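Local coordinates for SnoaL-like domain-containing protein (Burkholderia xenovorans LB400, PDB 3FGY) that is of unknown function but adopts the NTF2-like, SnoaL-type fold, whose curved sheet and helices commonly enclose a pocket for small molecules, at residues M64-P70 with F87-K93; D101-A106 with I117-D122. One frame throughout, in Å; residues are numbered along the deposited sequence. Where two conformers were deposited one is given.

Contact 1 (M64-P70 with F87-K93)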
HETATM    1  N   MSE A  64      12.218  14.796  12.631  1.00 18.85           N
HETATM    2  CA  MSE A  64      11.334  14.144  13.585  0.50 22.67           C
HETATM    3  C   MSE A  64      11.401  12.640  13.636  1.00 20.33           C
HETATM    4  O   MSE A  64      10.938  12.066  14.608  1.00 18.67           O
HETATM    5  CB  MSE A  64       9.912  14.622  13.399  0.50 23.64           C
HETATM    6  CG  MSE A  64       9.770  16.048  13.840  0.50 27.39           C
HETATM    7 SE   MSE A  64       8.010  16.633  13.527  0.38 30.94          SE
HETATM    8  CE  MSE A  64       7.231  16.533  15.338  0.50 19.43           C
ATOM      9  N   VAL A  65      12.057  12.000  12.672  1.00 18.09           N
ATOM     10  CA  VAL A  65      12.094  10.537  12.660  1.00 19.70           C
ATOM     11  C   VAL A  65      13.432  10.019  12.153  1.00 19.29           C
ATOM     12  O   VAL A  65      14.079  10.635  11.292  1.00 20.11           O
ATOM     13  CB  VAL A  65      10.928   9.929  11.850  1.00 19.62           C
ATOM     14  CG1 VAL A  65      11.097  10.146  10.356  1.00 25.07           C
ATOM     15  CG2 VAL A  65      10.808   8.435  12.125  1.00 25.52           C
ATOM     16  N   GLU A  66      13.861   8.906  12.754  1.00 19.18           N
ATOM     17  CA  GLU A  66      15.005   8.132  12.315  1.00 20.31           C
ATOM     18  C   GLU A  66      14.408   6.934  11.602  1.00 22.33           C
ATOM     19  O   GLU A  66      13.549   6.251  12.168  1.00 21.46           O
ATOM     20  CB  GLU A  66      15.825   7.686  13.523  1.00 20.23           C
ATOM     21  CG  GLU A  66      16.526   8.839  14.259  1.00 24.01           C
ATOM     22  CD  GLU A  66      16.986   8.497  15.663  1.00 26.60           C
ATOM     23  OE1 GLU A  66      16.830   7.339  16.084  1.00 27.40           O
ATOM     24  OE2 GLU A  66      17.527   9.403  16.356  1.00 26.23           O
ATOM     25  N   ILE A  67      14.795   6.715  10.348  1.00 22.85           N
ATOM     26  CA  ILE A  67      14.219   5.637   9.575  0.50 22.72           C
ATOM     27  C   ILE A  67      15.317   4.807   8.912  1.00 22.78           C
ATOM     28  O   ILE A  67      16.330   5.341   8.418  1.00 24.33           O
ATOM     29  CB  ILE A  67      13.168   6.152   8.566  0.50 23.89           C
ATOM     30  CG1 ILE A  67      12.395   4.980   7.954  0.50 23.38           C
ATOM     31  CG2 ILE A  67      13.828   7.046   7.509  0.50 22.18           C
ATOM     32  CD1 ILE A  67      11.207   5.395   7.121  0.50 24.92           C
ATOM     33  N   SER A  68      15.120   3.497   8.948  1.00 19.44           N
ATOM     34  CA  SER A  68      16.056   2.515   8.397  0.70 20.61           C
ATOM     35  C   SER A  68      15.297   1.572   7.487  1.00 18.40           C
ATOM     36  O   SER A  68      14.196   1.158   7.814  1.00 18.41           O
ATOM     37  CB  SER A  68      16.679   1.667   9.520  0.70 21.93           C
ATOM     38  OG  SER A  68      17.500   2.432  10.376  0.70 22.31           O
ATOM     39  N   TYR A  69      15.921   1.171   6.390  1.00 19.75           N
ATOM     40  CA  TYR A  69      15.348   0.207   5.476  1.00 21.16           C
ATOM     41  C   TYR A  69      16.297  -0.994   5.481  1.00 20.12           C
ATOM     42  O   TYR A  69      17.398  -0.898   4.916  1.00 22.14           O
ATOM     43  CB  TYR A  69      15.234   0.846   4.075  1.00 25.66           C
ATOM     44  CG  TYR A  69      14.543   2.205   4.101  1.00 29.96           C
ATOM     45  CD1 TYR A  69      13.148   2.311   4.041  1.00 27.24           C
ATOM     46  CD2 TYR A  69      15.285   3.381   4.249  1.00 29.39           C
ATOM     47  CE1 TYR A  69      12.512   3.563   4.083  1.00 27.97           C
ATOM     48  CE2 TYR A  69      14.669   4.644   4.295  1.00 29.45           C
ATOM     49  CZ  TYR A  69      13.280   4.730   4.223  1.00 31.50           C
ATOM     50  OH  TYR A  69      12.685   5.989   4.272  1.00 36.47           O
ATOM     51  N   PRO A  70      15.948  -2.071   6.215  1.00 19.23           N
ATOM     52  CA  PRO A  70      16.899  -3.195   6.331  1.00 20.06           C
ATOM     53  C   PRO A  70      17.248  -3.886   5.007  1.00 20.61           C
ATOM     54  O   PRO A  70      18.373  -4.373   4.863  1.00 19.63           O
ATOM     55  CB  PRO A  70      16.208  -4.191   7.281  1.00 22.09           C
ATOM     56  CG  PRO A  70      14.881  -3.610   7.635  1.00 25.77           C
ATOM     57  CD  PRO A  70      14.714  -2.267   7.011  1.00 20.75           C
ATOM     58  N   PHE A  87       9.873  -2.066   3.471  1.00 17.84           N
ATOM     59  CA  PHE A  87       9.719  -2.252   4.912  1.00 18.10           C
ATOM     60  C   PHE A  87      10.735  -1.350   5.590  1.00 18.96           C
ATOM     61  O   PHE A  87      11.876  -1.229   5.136  1.00 19.23           O
ATOM     62  CB  PHE A  87       9.894  -3.724   5.285  1.00 18.69           C
ATOM     63  CG  PHE A  87       9.920  -3.984   6.766  1.00 21.99           C
ATOM     64  CD1 PHE A  87       8.752  -4.144   7.488  1.00 21.96           C
ATOM     65  CD2 PHE A  87      11.123  -4.066   7.427  1.00 22.87           C
ATOM     66  CE1 PHE A  87       8.795  -4.382   8.877  1.00 19.25           C
ATOM     67  CE2 PHE A  87      11.175  -4.286   8.777  1.00 23.03           C
ATOM     68  CZ  PHE A  87      10.013  -4.448   9.506  1.00 19.54           C
ATOM     69  N   ALA A  88      10.294  -0.670   6.638  1.00 16.43           N
ATOM     70  CA  ALA A  88      11.136   0.226   7.415  1.00 16.99           C
ATOM     71  C   ALA A  88      11.023  -0.068   8.882  1.00 15.43           C
ATOM     72  O   ALA A  88       9.977  -0.531   9.353  1.00 17.43           O
ATOM     73  CB  ALA A  88      10.741   1.709   7.194  1.00 16.98           C
ATOM     74  N   THR A  89      12.098   0.239   9.595  1.00 15.91           N
ATOM     75  CA  THR A  89      12.057   0.342  11.036  1.00 15.54           C
ATOM     76  C   THR A  89      12.429   1.781  11.400  1.00 15.69           C
ATOM     77  O   THR A  89      13.164   2.463  10.670  1.00 15.57           O
ATOM     78  CB  THR A  89      12.999  -0.653  11.713  1.00 16.41           C
ATOM     79  OG1 THR A  89      14.344  -0.396  11.307  1.00 17.04           O
ATOM     80  CG2 THR A  89      12.621  -2.089  11.351  1.00 21.12           C
ATOM     81  N   GLY A  90      11.885   2.294  12.488  1.00 13.78           N
ATOM     82  CA  GLY A  90      12.169   3.654  12.852  1.00 16.53           C
ATOM     83  C   GLY A  90      12.006   4.000  14.310  1.00 17.38           C
ATOM     84  O   GLY A  90      11.553   3.192  15.117  1.00 15.57           O
ATOM     85  N   ARG A  91      12.380   5.230  14.624  1.00 16.35           N
ATOM     86  CA  ARG A  91      12.210   5.791  15.938  1.00 15.94           C
ATOM     87  C   ARG A  91      11.831   7.255  15.824  1.00 18.04           C
ATOM     88  O   ARG A  91      12.406   8.003  15.035  1.00 18.72           O
ATOM     89  CB  ARG A  91      13.464   5.609  16.756  1.00 18.02           C
ATOM     90  CG  ARG A  91      13.310   6.045  18.209  1.00 16.02           C
ATOM     91  CD  ARG A  91      14.456   5.474  19.042  1.00 20.68           C
ATOM     92  NE  ARG A  91      15.738   6.083  18.671  1.00 18.66           N
ATOM     93  CZ  ARG A  91      16.938   5.730  19.163  1.00 30.00           C
ATOM     94  NH1 ARG A  91      17.078   4.767  20.077  1.00 25.69           N
ATOM     95  NH2 ARG A  91      18.023   6.364  18.740  1.00 31.46           N
ATOM     96  N   VAL A  92      10.817   7.634  16.581  1.00 14.81           N
ATOM     97  CA  VAL A  92      10.330   9.003  16.606  1.00 14.65           C
ATOM     98  C   VAL A  92      11.147   9.784  17.611  1.00 15.46           C
ATOM     99  O   VAL A  92      11.238   9.409  18.783  1.00 15.46           O
ATOM    100  CB  VAL A  92       8.814   9.075  16.933  1.00 16.02           C
ATOM    101  CG1 VAL A  92       8.364  10.532  17.029  1.00 15.85           C
ATOM    102  CG2 VAL A  92       8.000   8.339  15.882  1.00 16.92           C
ATOM    103  N   LYS A  93      11.789  10.854  17.166  1.00 15.72           N
ATOM    104  CA  LYS A  93      12.741  11.552  18.024  1.00 17.42           C
ATOM    105  C   LYS A  93      12.096  12.174  19.272  1.00 16.74           C
ATOM    106  O   LYS A  93      12.679  12.112  20.359  1.00 18.48           O
ATOM    107  CB  LYS A  93      13.541  12.583  17.211  1.00 18.17           C
ATOM    108  CG  LYS A  93      14.458  12.009  16.137  1.00 19.83           C
ATOM    109  CD  LYS A  93      15.378  13.121  15.582  1.00 21.33           C
ATOM    110  CE  LYS A  93      16.297  12.681  14.428  1.00 26.63           C
ATOM    111  NZ  LYS A  93      17.674  12.148  14.851  1.00 32.36           N
TER
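Strands 65-68 and 87-92 run antiparallel, their axes 4.6 Å apart at closest and at 154°. E66-R91 and S68-T89 are hydrogen-bonded pairs: E66 N to R91 O and R91 N to E66 O, both 2.9 Å, S68 N to T89 O 2.8 Å and T89 N to S68 O 2.9 Å. K93 N to M64 O, 3.0 Å, extends the ladder. V65-V92 and I67-G90 are non-hydrogen-bonded pairs; at G90 a side chain would clash with E66 O, so glycine fits where the I67 and G90 CA atoms are 4.3 Å apart. On the E66 face, the carboxylate bridges two cations: E66 OE1 accepts hydrogen bonds from R91 NE and, weakly, R91 NH2, and E66 OE2 from K93 NZ, all at 3.1 Å, long chains suited to the surface. On the I67 face, I67 CD1 packs on A88 CB at 3.7 Å. On the opposite face, P70 CG meets the F87 ring edge at CD2, 3.8 Å. This is one end of the beta hairpin 65-92, at the margin of the NTF2-like sheet.

Contact 2 (D101-A106 with I117-D122)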
ATOM      1  N   ASP A 101       7.167  -0.643   9.754  1.00 17.36           N
ATOM      2  CA  ASP A 101       6.152  -0.186   8.785  1.00 20.26           C
ATOM      3  C   ASP A 101       6.383  -0.976   7.514  1.00 20.12           C
ATOM      4  O   ASP A 101       7.471  -0.904   6.957  1.00 20.96           O
ATOM      5  CB  ASP A 101       6.303   1.329   8.493  1.00 15.38           C
ATOM      6  CG  ASP A 101       5.107   1.931   7.710  1.00 21.24           C
ATOM      7  OD1 ASP A 101       4.009   1.372   7.778  1.00 19.66           O
ATOM      8  OD2 ASP A 101       5.286   2.968   7.016  1.00 25.36           O
ATOM      9  N   ASP A 102       5.391  -1.772   7.124  1.00 19.36           N
ATOM     10  CA  ASP A 102       5.298  -2.315   5.753  1.00 17.12           C
ATOM     11  C   ASP A 102       4.574  -1.280   4.913  1.00 16.23           C
ATOM     12  O   ASP A 102       3.466  -0.837   5.253  1.00 18.69           O
ATOM     13  CB  ASP A 102       4.572  -3.649   5.697  1.00 18.62           C
ATOM     14  CG  ASP A 102       5.492  -4.798   6.051  1.00 18.22           C
ATOM     15  OD1 ASP A 102       6.201  -5.292   5.170  1.00 19.18           O
ATOM     16  OD2 ASP A 102       5.510  -5.177   7.230  1.00 22.29           O
ATOM     17  N   TRP A 103       5.211  -0.847   3.832  1.00 14.83           N
ATOM     18  CA  TRP A 103       4.704   0.251   3.047  1.00 15.94           C
ATOM     19  C   TRP A 103       4.712   0.017   1.531  1.00 15.01           C
ATOM     20  O   TRP A 103       5.508  -0.768   0.998  1.00 15.49           O
ATOM     21  CB  TRP A 103       5.487   1.531   3.364  1.00 17.56           C
ATOM     22  CG  TRP A 103       6.982   1.385   3.301  1.00 17.58           C
ATOM     23  CD1 TRP A 103       7.843   1.155   4.346  1.00 18.33           C
ATOM     24  CD2 TRP A 103       7.816   1.481   2.118  1.00 17.67           C
ATOM     25  NE1 TRP A 103       9.146   1.092   3.888  1.00 19.81           N
ATOM     26  CE2 TRP A 103       9.155   1.302   2.533  1.00 22.17           C
ATOM     27  CE3 TRP A 103       7.557   1.704   0.765  1.00 16.47           C
ATOM     28  CZ2 TRP A 103      10.239   1.339   1.636  1.00 23.71           C
ATOM     29  CZ3 TRP A 103       8.654   1.759  -0.137  1.00 19.51           C
ATOM     30  CH2 TRP A 103       9.967   1.564   0.309  1.00 18.18           C
ATOM     31  N   VAL A 104       3.838   0.752   0.846  1.00 15.15           N
ATOM     32  CA  VAL A 104       3.897   0.891  -0.600  1.00 15.17           C
ATOM     33  C   VAL A 104       3.888   2.376  -0.963  1.00 14.78           C
ATOM     34  O   VAL A 104       3.093   3.160  -0.447  1.00 14.97           O
ATOM     35  CB  VAL A 104       2.706   0.177  -1.281  1.00 16.35           C
ATOM     36  CG1 VAL A 104       2.645   0.499  -2.810  1.00 17.58           C
ATOM     37  CG2 VAL A 104       2.771  -1.343  -1.019  1.00 15.28           C
ATOM     38  N   PHE A 105       4.780   2.755  -1.889  1.00 15.17           N
ATOM     39  CA  PHE A 105       4.735   4.081  -2.505  1.00 17.69           C
ATOM     40  C   PHE A 105       4.259   3.867  -3.934  1.00 18.07           C
ATOM     41  O   PHE A 105       4.895   3.153  -4.701  1.00 19.78           O
ATOM     42  CB  PHE A 105       6.111   4.758  -2.527  1.00 19.28           C
ATOM     43  CG  PHE A 105       6.528   5.353  -1.217  1.00 26.83           C
ATOM     44  CD1 PHE A 105       6.145   4.777   0.002  1.00 29.81           C
ATOM     45  CD2 PHE A 105       7.299   6.496  -1.190  1.00 33.25           C
ATOM     46  CE1 PHE A 105       6.556   5.316   1.217  1.00 37.37           C
ATOM     47  CE2 PHE A 105       7.713   7.037   0.027  1.00 35.00           C
ATOM     48  CZ  PHE A 105       7.351   6.444   1.220  1.00 38.01           C
ATOM     49  N   ALA A 106       3.118   4.428  -4.271  1.00 15.85           N
ATOM     50  CA  ALA A 106       2.534   4.298  -5.611  1.00 16.76           C
ATOM     51  C   ALA A 106       2.874   5.579  -6.340  1.00 18.28           C
ATOM     52  O   ALA A 106       2.442   6.678  -5.950  1.00 15.24           O
ATOM     53  CB  ALA A 106       1.022   4.100  -5.547  1.00 15.52           C
ATOM     54  N   ILE A 117       2.898  10.837  -5.996  1.00 16.05           N
ATOM     55  CA  ILE A 117       3.263   9.798  -5.055  1.00 16.76           C
ATOM     56  C   ILE A 117       2.114   9.700  -4.063  1.00 17.87           C
ATOM     57  O   ILE A 117       1.629  10.711  -3.576  1.00 18.13           O
ATOM     58  CB  ILE A 117       4.537  10.184  -4.268  1.00 17.15           C
ATOM     59  CG1 ILE A 117       5.716  10.396  -5.223  1.00 20.39           C
ATOM     60  CG2 ILE A 117       4.873   9.185  -3.132  1.00 18.60           C
ATOM     61  CD1 ILE A 117       6.865  11.105  -4.585  1.00 19.59           C
ATOM     62  N   ARG A 118       1.689   8.482  -3.758  1.00 15.61           N
ATOM     63  CA  ARG A 118       0.787   8.249  -2.648  0.50 16.25           C
ATOM     64  C   ARG A 118       1.378   7.120  -1.804  1.00 16.31           C
ATOM     65  O   ARG A 118       1.680   6.069  -2.347  1.00 15.04           O
ATOM     66  CB  ARG A 118      -0.598   7.870  -3.169  0.50 16.79           C
ATOM     67  CG  ARG A 118      -1.661   8.095  -2.153  0.50 16.43           C
ATOM     68  CD  ARG A 118      -3.007   7.472  -2.460  0.50 15.05           C
ATOM     69  NE  ARG A 118      -3.637   7.423  -1.156  0.50 11.06           N
ATOM     70  CZ  ARG A 118      -4.372   8.392  -0.625  0.50 13.69           C
ATOM     71  NH1 ARG A 118      -4.755   9.414  -1.343  0.50 12.48           N
ATOM     72  NH2 ARG A 118      -4.777   8.286   0.635  0.50 14.78           N
ATOM     73  N   GLU A 119       1.539   7.349  -0.498  1.00 14.71           N
ATOM     74  CA  GLU A 119       1.982   6.320   0.413  1.00 14.96           C
ATOM     75  C   GLU A 119       0.808   5.533   1.025  1.00 14.04           C
ATOM     76  O   GLU A 119      -0.232   6.097   1.385  1.00 14.38           O
ATOM     77  CB  GLU A 119       2.791   6.911   1.570  1.00 16.58           C
ATOM     78  CG  GLU A 119       3.927   7.811   1.185  1.00 18.15           C
ATOM     79  CD  GLU A 119       4.826   8.160   2.378  1.00 17.62           C
ATOM     80  OE1 GLU A 119       4.639   7.565   3.490  1.00 26.72           O
ATOM     81  OE2 GLU A 119       5.708   9.021   2.206  1.00 16.54           O
ATOM     82  N   TYR A 120       1.065   4.241   1.206  1.00 14.66           N
ATOM     83  CA  TYR A 120       0.186   3.330   1.907  1.00 15.19           C
ATOM     84  C   TYR A 120       1.054   2.747   3.037  1.00 14.11           C
ATOM     85  O   TYR A 120       2.010   2.038   2.780  1.00 13.95           O
ATOM     86  CB  TYR A 120      -0.343   2.254   0.983  1.00 14.17           C
ATOM     87  CG  TYR A 120      -1.139   2.794  -0.193  1.00 13.44           C
ATOM     88  CD1 TYR A 120      -0.482   3.319  -1.309  1.00 16.82           C
ATOM     89  CD2 TYR A 120      -2.534   2.757  -0.227  1.00 14.57           C
ATOM     90  CE1 TYR A 120      -1.195   3.791  -2.411  1.00 15.37           C
ATOM     91  CE2 TYR A 120      -3.241   3.230  -1.325  1.00 15.43           C
ATOM     92  CZ  TYR A 120      -2.590   3.756  -2.407  1.00 13.88           C
ATOM     93  OH  TYR A 120      -3.274   4.218  -3.534  1.00 15.71           O
ATOM     94  N   ILE A 121       0.697   3.087   4.277  1.00 14.92           N
ATOM     95  CA  ILE A 121       1.521   2.841   5.442  1.00 14.82           C
ATOM     96  C   ILE A 121       0.656   2.390   6.625  1.00 15.06           C
ATOM     97  O   ILE A 121      -0.575   2.412   6.563  1.00 14.36           O
ATOM     98  CB  ILE A 121       2.330   4.120   5.814  1.00 16.44           C
ATOM     99  CG1 ILE A 121       1.381   5.246   6.226  1.00 19.26           C
ATOM    100  CG2 ILE A 121       3.292   4.512   4.646  1.00 16.84           C
ATOM    101  CD1 ILE A 121       2.102   6.515   6.558  1.00 20.13           C
ATOM    102  N   ASP A 122       1.306   1.958   7.703  1.00 14.36           N
ATOM    103  CA  ASP A 122       0.606   1.597   8.938  1.00 14.26           C
ATOM    104  C   ASP A 122       0.293   2.864   9.723  1.00 12.55           C
ATOM    105  O   ASP A 122       1.022   3.264  10.628  1.00 14.80           O
ATOM    106  CB  ASP A 122       1.453   0.624   9.770  1.00 14.52           C
ATOM    107  CG  ASP A 122       0.654  -0.107  10.832  1.00 17.08           C
ATOM    108  OD1 ASP A 122      -0.418   0.395  11.256  1.00 16.02           O
ATOM    109  OD2 ASP A 122       1.129  -1.200  11.255  1.00 17.61           O
TER
HETATM  110  O   HOH W   1       2.653  -2.432   8.986  1.00 17.95           O
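Backbone hydrogen bonds join these antiparallel strands, inclined at 165°, through two hydrogen-bonded pairs. V104 N to Y120 O is 3.0 Å and Y120 N to V104 O 2.8 Å; A106 N to R118 O and R118 N to A106 O are both 2.9 Å. Beyond the V104-Y120 pair a side chain takes over: D101 OD1 accepts from D122 N at 2.8 Å, a short acidic arm that holds the chain as it leaves the strand. Apolar contacts fill both faces. A106 CB, small enough to admit the ring, lies 3.9 Å from Y120 CE1 at its edge, and W103 CB meets I121 CG2 at 3.9 Å. Across the non-hydrogen-bonded pair, E119 CG sits over the F105 ring face, a CH-pi contact 3.8 Å from the centroid. E119 OE2 is hydrogen-bonded by W36 and E119 OE1 by an unidentified molecule, probably from the crystallisation liquor, which is consistent with a pocket on this face. Y120 packs instead against the second subunit, whose T123 bonds to D122 OD1. D122 also N-caps helix 123-129 through A125 N, and L126 of that helix covers D101 and I121; strands 81-92 and 34-38 flank the hairpin within the sheet.

Both contacts are antiparallel hairpin pairings in one mixed sheet, closing one after the other along the chain. Strands 81-92 and 98-110 are themselves neighbours, so the two ladders join directly: A88 O and D101 N, 2.8 Å apart, probably form a hydrogen bond, and W103 packs on F87 and A88. Contact 1 includes an outermost strand of the chain's sheet and lies at the surface, which suits its charged network of E66, R91 and K93. Contact 2 lies between inner strands and is mostly buried; there aromatic and aliphatic side chains dominate, while D101, E119 and D122 have hydrogen-bonding partners. Contact 2 also reaches the dimer interface, whereas the other subunit does not touch contact 1.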